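Local atomic coordinates of probable tagatose 6-phosphate kinase (Sinorhizobium meliloti, PDB entry 3TXV), a protein that probably acts in carbohydrate metabolism as a tagatose-6-phosphate kinase, although it resembles the GatZ/KbaZ subunit of tagatose-bisphosphate aldolase. Residues C54-D60 against P98-K102. Numbering follows the deposited sequence.
Sequences CNQVNQD and PNPWK
Pro100 packs closely on the start of segment 54-60, its CG and CD against CB and SG of buried Cys54, with CG 3.7 Å from Cys54 CB. Asn99 CB meets Cys54 SG, and Met116 of helix 106-121 also touches Cys54. Asn58 braces the loop from within: CG, set between the backbone N and carbonyl carbon (chi1 53°), lets ND2 reach back to Cys54 O at 2.8 Å, while OD1 weakly accepts Asp60 N and Gly62 N. Asn58 CG lies obliquely 4.1 Å from Trp101 CZ2, the amide plane 48° from the indole, and Pro100 CB sits over the ring centre. Replacing Asn58 by an alanine would probably leave Cys54 O without this amide donor and let the turn toward Asp60 relax. The outer side is looser. Gln59 NE2 stands obliquely 3.6 Å from Trp101 CH2, and exposed Asp60 brings OD1 to the indole edge, 3.5 Å from Trp101 NE1; OD1 also makes a long, weak ion pair with Lys112 NZ. At the partly exposed opposite end, Asn99 ND2 gives Asn55 OD1 a weak hydrogen bond at 3.2 Å, bent to 133° at the hydrogen. Such packing joins the loops following adjacent strands 48-53 and 89-96 at the C-terminal rim of a (beta/alpha)8 TIM barrel.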
loop_
_atom_site.group_PDB
_atom_site.type_symbol
_atom_site.label_atom_id
_atom_site.label_comp_id
_atom_site.label_asym_id
_atom_site.label_seq_id
_atom_site.Cartn_x
_atom_site.Cartn_y
_atom_site.Cartn_z
ATOM N N CYS A 54 -4.846 -8.369 -4.593
ATOM C CA CYS A 54 -5.711 -9.251 -5.366
ATOM C C CYS A 54 -6.709 -8.479 -6.190
ATOM O O CYS A 54 -6.714 -8.584 -7.427
ATOM C CB CYS A 54 -6.456 -10.204 -4.421
ATOM S SG CYS A 54 -7.440 -9.364 -3.013
ATOM N N ASN A 55 -7.541 -7.708 -5.478
ATOM C CA ASN A 55 -8.547 -6.775 -6.027
ATOM C C ASN A 55 -8.044 -5.771 -7.059
ATOM O O ASN A 55 -8.674 -5.546 -8.086
ATOM C CB ASN A 55 -9.144 -5.973 -4.888
ATOM C CG ASN A 55 -10.264 -6.699 -4.162
ATOM O OD1 ASN A 55 -10.801 -7.733 -4.598
ATOM N ND2 ASN A 55 -10.642 -6.130 -3.028
ATOM N N GLN A 56 -6.915 -5.153 -6.747
ATOM C CA GLN A 56 -6.325 -4.117 -7.562
ATOM C C GLN A 56 -5.921 -4.684 -8.927
ATOM O O GLN A 56 -6.207 -4.068 -9.950
ATOM C CB GLN A 56 -5.129 -3.526 -6.788
ATOM C CG GLN A 56 -4.421 -2.304 -7.371
ATOM C CD GLN A 56 -3.099 -2.006 -6.639
ATOM O OE1 GLN A 56 -2.146 -1.448 -7.217
ATOM N NE2 GLN A 56 -3.037 -2.389 -5.360
ATOM N N VAL A 57 -5.276 -5.856 -8.942
ATOM C CA VAL A 57 -4.717 -6.409 -10.173
ATOM C C VAL A 57 -4.783 -7.926 -10.230
ATOM O O VAL A 57 -4.267 -8.604 -9.357
ATOM C CB VAL A 57 -3.243 -5.914 -10.475
ATOM C CG1 VAL A 57 -3.040 -4.429 -10.082
ATOM C CG2 VAL A 57 -2.147 -6.836 -9.870
ATOM N N ASN A 58 -5.421 -8.454 -11.270
ATOM C CA ASN A 58 -5.552 -9.898 -11.449
ATOM C C ASN A 58 -5.852 -10.204 -12.904
ATOM O O ASN A 58 -6.053 -9.281 -13.676
ATOM C CB ASN A 58 -6.638 -10.476 -10.526
ATOM C CG ASN A 58 -7.975 -9.767 -10.665
ATOM O OD1 ASN A 58 -8.575 -9.725 -11.746
ATOM N ND2 ASN A 58 -8.453 -9.207 -9.559
ATOM N N GLN A 59 -5.902 -11.487 -13.268
ATOM C CA GLN A 59 -6.087 -11.906 -14.661
ATOM C C GLN A 59 -7.232 -11.200 -15.347
ATOM O O GLN A 59 -7.152 -10.947 -16.550
ATOM C CB GLN A 59 -6.304 -13.423 -14.774
ATOM C CG GLN A 59 -7.672 -13.922 -14.279
ATOM C CD GLN A 59 -7.665 -14.203 -12.798
ATOM O OE1 GLN A 59 -6.872 -13.610 -12.062
ATOM N NE2 GLN A 59 -8.533 -15.125 -12.348
ATOM N N ASP A 60 -8.283 -10.897 -14.574
ATOM C CA ASP A 60 -9.528 -10.305 -15.087
ATOM C C ASP A 60 -9.462 -8.792 -15.210
ATOM O O ASP A 60 -10.406 -8.174 -15.722
ATOM C CB ASP A 60 -10.736 -10.684 -14.222
ATOM C CG ASP A 60 -11.172 -12.138 -14.405
ATOM O OD1 ASP A 60 -11.794 -12.673 -13.445
ATOM O OD2 ASP A 60 -10.899 -12.738 -15.484
ATOM N N PRO A 98 -9.205 -15.854 -2.592
ATOM C CA PRO A 98 -10.593 -15.781 -3.096
ATOM C C PRO A 98 -11.276 -14.420 -2.977
ATOM O O PRO A 98 -12.362 -14.231 -3.543
ATOM C CB PRO A 98 -11.351 -16.778 -2.219
ATOM C CG PRO A 98 -10.358 -17.488 -1.387
ATOM C CD PRO A 98 -9.090 -16.685 -1.380
ATOM N N ASN A 99 -10.679 -13.476 -2.259
ATOM C CA ASN A 99 -11.350 -12.193 -1.989
ATOM C C ASN A 99 -12.086 -11.513 -3.152
ATOM O O ASN A 99 -13.217 -11.090 -2.982
ATOM C CB ASN A 99 -10.388 -11.207 -1.341
ATOM C CG ASN A 99 -11.081 -9.966 -0.853
ATOM O OD1 ASN A 99 -11.629 -9.947 0.249
ATOM N ND2 ASN A 99 -11.065 -8.916 -1.668
ATOM N N PRO A 100 -11.459 -11.385 -4.336
ATOM C CA PRO A 100 -12.186 -10.610 -5.354
ATOM C C PRO A 100 -13.370 -11.357 -5.953
ATOM O O PRO A 100 -14.057 -10.824 -6.844
ATOM C CB PRO A 100 -11.135 -10.367 -6.434
ATOM C CG PRO A 100 -9.847 -10.590 -5.757
ATOM C CD PRO A 100 -10.097 -11.693 -4.787
ATOM N N TRP A 101 -13.609 -12.572 -5.470
ATOM C CA TRP A 101 -14.639 -13.417 -6.043
ATOM C C TRP A 101 -15.367 -14.097 -4.937
ATOM O O TRP A 101 -15.958 -15.159 -5.146
ATOM C CB TRP A 101 -14.028 -14.477 -6.948
ATOM C CG TRP A 101 -13.316 -13.907 -8.112
ATOM C CD1 TRP A 101 -13.872 -13.358 -9.217
ATOM C CD2 TRP A 101 -11.902 -13.834 -8.291
ATOM N NE1 TRP A 101 -12.889 -12.942 -10.092
ATOM C CE2 TRP A 101 -11.669 -13.223 -9.539
ATOM C CE3 TRP A 101 -10.806 -14.215 -7.511
ATOM C CZ2 TRP A 101 -10.386 -12.977 -10.024
ATOM C CZ3 TRP A 101 -9.528 -13.990 -8.010
ATOM C CH2 TRP A 101 -9.336 -13.372 -9.253
ATOM N N LYS A 102 -15.338 -13.476 -3.761
ATOM C CA LYS A 102 -15.877 -14.096 -2.572
ATOM C C LYS A 102 -17.413 -14.166 -2.542
ATOM O O LYS A 102 -18.016 -14.932 -1.777
ATOM C CB LYS A 102 -15.298 -13.431 -1.340
ATOM C CG LYS A 102 -15.837 -12.066 -1.022
ATOM C CD LYS A 102 -15.199 -11.588 0.283
ATOM C CE LYS A 102 -16.118 -10.700 1.084
ATOM N NZ LYS A 102 -15.302 -9.543 1.509
#